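Local structure of separin (Saccharomyces cerevisiae, 5U1T) at residues E269-I274 and W293-S297. The protein is a caspase-like cysteine protease that cleaves the Scc1 subunit of cohesin at the onset of anaphase and so lets sister chromatids separate. Numbering follows the deposited sequence.
Sequences EVQRAI and WSCIS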
loop_
_atom_site.group_PDB
_atom_site.type_symbol
_atom_site.label_atom_id
_atom_site.label_comp_id
_atom_site.label_asym_id
_atom_site.label_seq_id
_atom_site.Cartn_x
_atom_site.Cartn_y
_atom_site.Cartn_z
ATOM N N GLU A 269 -71.228 22.348 -47.276
ATOM C CA GLU A 269 -70.372 21.799 -48.330
ATOM C C GLU A 269 -68.940 21.485 -47.884
ATOM O O GLU A 269 -68.178 20.876 -48.642
ATOM C CB GLU A 269 -70.325 22.757 -49.514
ATOM C CG GLU A 269 -71.676 23.275 -49.953
ATOM C CD GLU A 269 -71.568 24.659 -50.564
ATOM O OE1 GLU A 269 -70.423 25.100 -50.816
ATOM O OE2 GLU A 269 -72.619 25.310 -50.777
ATOM N N VAL A 270 -68.558 21.912 -46.681
ATOM C CA VAL A 270 -67.326 21.396 -46.095
ATOM C C VAL A 270 -67.551 19.894 -45.885
ATOM O O VAL A 270 -66.913 19.091 -46.555
ATOM C CB VAL A 270 -66.922 22.109 -44.776
ATOM C CG1 VAL A 270 -65.901 21.277 -44.002
ATOM C CG2 VAL A 270 -66.353 23.493 -45.069
ATOM N N GLN A 271 -68.498 19.523 -45.019
ATOM C CA GLN A 271 -68.820 18.109 -44.761
ATOM C C GLN A 271 -69.370 17.356 -45.982
ATOM O O GLN A 271 -69.138 16.151 -46.136
ATOM C CB GLN A 271 -69.836 17.985 -43.619
ATOM C CG GLN A 271 -70.364 16.563 -43.439
ATOM C CD GLN A 271 -71.749 16.510 -42.853
ATOM O OE1 GLN A 271 -72.731 16.297 -43.569
ATOM N NE2 GLN A 271 -71.844 16.694 -41.542
ATOM N N ARG A 272 -70.117 18.060 -46.833
ATOM C CA ARG A 272 -70.701 17.444 -48.027
ATOM C C ARG A 272 -69.613 16.899 -48.939
ATOM O O ARG A 272 -69.604 15.711 -49.269
ATOM C CB ARG A 272 -71.577 18.444 -48.786
ATOM C CG ARG A 272 -73.058 18.315 -48.462
ATOM C CD ARG A 272 -73.751 19.668 -48.417
ATOM N NE ARG A 272 -74.936 19.628 -47.563
ATOM C CZ ARG A 272 -76.191 19.653 -48.006
ATOM N NH1 ARG A 272 -76.441 19.732 -49.309
ATOM N NH2 ARG A 272 -77.198 19.608 -47.144
ATOM N N ALA A 273 -68.692 17.770 -49.333
ATOM C CA ALA A 273 -67.541 17.349 -50.112
ATOM C C ALA A 273 -66.735 16.267 -49.376
ATOM O O ALA A 273 -66.324 15.282 -49.994
ATOM C CB ALA A 273 -66.662 18.546 -50.440
ATOM N N ILE A 274 -66.546 16.447 -48.061
ATOM C CA ILE A 274 -65.687 15.576 -47.234
ATOM C C ILE A 274 -65.899 14.071 -47.468
ATOM O O ILE A 274 -64.946 13.329 -47.722
ATOM C CB ILE A 274 -65.876 15.828 -45.694
ATOM C CG1 ILE A 274 -65.301 17.173 -45.227
ATOM C CG2 ILE A 274 -65.204 14.738 -44.896
ATOM C CD1 ILE A 274 -63.990 17.548 -45.822
ATOM N N TRP A 293 -60.584 23.200 -46.983
ATOM C CA TRP A 293 -61.542 23.868 -46.113
ATOM C C TRP A 293 -60.973 24.195 -44.740
ATOM O O TRP A 293 -60.297 23.372 -44.119
ATOM C CB TRP A 293 -62.796 23.009 -45.946
ATOM C CG TRP A 293 -63.002 22.035 -47.062
ATOM C CD1 TRP A 293 -63.824 22.186 -48.147
ATOM C CD2 TRP A 293 -62.368 20.755 -47.213
ATOM N NE1 TRP A 293 -63.743 21.076 -48.957
ATOM C CE2 TRP A 293 -62.855 20.186 -48.407
ATOM C CE3 TRP A 293 -61.439 20.038 -46.454
ATOM C CZ2 TRP A 293 -62.441 18.927 -48.858
ATOM C CZ3 TRP A 293 -61.027 18.790 -46.908
ATOM C CH2 TRP A 293 -61.529 18.250 -48.097
ATOM N N SER A 294 -61.246 25.406 -44.272
ATOM C CA SER A 294 -61.019 25.749 -42.880
ATOM C C SER A 294 -62.315 25.500 -42.135
ATOM O O SER A 294 -63.374 25.361 -42.759
ATOM C CB SER A 294 -60.578 27.196 -42.736
ATOM O OG SER A 294 -59.561 27.482 -43.670
ATOM N N CYS A 295 -62.233 25.454 -40.806
ATOM C CA CYS A 295 -63.382 25.101 -39.972
ATOM C C CYS A 295 -63.944 23.756 -40.404
ATOM O O CYS A 295 -65.070 23.664 -40.888
ATOM C CB CYS A 295 -64.469 26.173 -40.036
ATOM S SG CYS A 295 -64.083 27.698 -39.164
ATOM N N ILE A 296 -63.136 22.716 -40.256
ATOM C CA ILE A 296 -63.569 21.371 -40.593
ATOM C C ILE A 296 -64.249 20.759 -39.373
ATOM O O ILE A 296 -63.771 20.901 -38.249
ATOM C CB ILE A 296 -62.389 20.498 -41.068
ATOM C CG1 ILE A 296 -61.644 21.211 -42.202
ATOM C CG2 ILE A 296 -62.879 19.126 -41.518
ATOM C CD1 ILE A 296 -60.350 20.553 -42.604
ATOM N N SER A 297 -65.388 20.112 -39.604
ATOM C CA SER A 297 -66.199 19.541 -38.531
ATOM C C SER A 297 -65.374 18.613 -37.650
ATOM O O SER A 297 -64.524 17.880 -38.148
ATOM C CB SER A 297 -67.396 18.794 -39.122
ATOM O OG SER A 297 -67.934 19.494 -40.241
#
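Over one face of the Trp293 indole sits the CD1 methyl of Ile274, 3.4 Å from the centre of the six-membered ring and 12° off its normal, a CH-pi contact. In the helical domain of separase, far from the catalytic site, the end of helix 264-274 here meets the loop running into helix 298-313. Isoleucine is long enough to carry a methyl over the indole, whose flat face is broad enough to receive it. Ala273 meets the ring obliquely, its CB 4.1 Å from Trp293 NE1; a methyl that small lets the indole lie close to the helix backbone. Val270 packs nearer the root of the indole, with CG2 3.7 Å from Trp293 CB. Its CG1, set anti to the backbone N (chi1 163°), lies 4.0 Å from Cys295 O, and the beta-branched valine thereby presents both methyls to the loop. With no hydrogen bond between the segments, the contact is mainly apolar; Glu336 of helix 319-336 accepts hydrogen bonds from the N atoms of Cys295 and Ile296. An alanine in place of Trp293 would probably leave Ile274 CD1 without its aromatic partner. Gln271 NE2 and Ser297 OG each make a weak hydrogen bond to OD2 of Asp300, in helix 298-313, with Gln271 CB 4.2 Å from Ser297 OG.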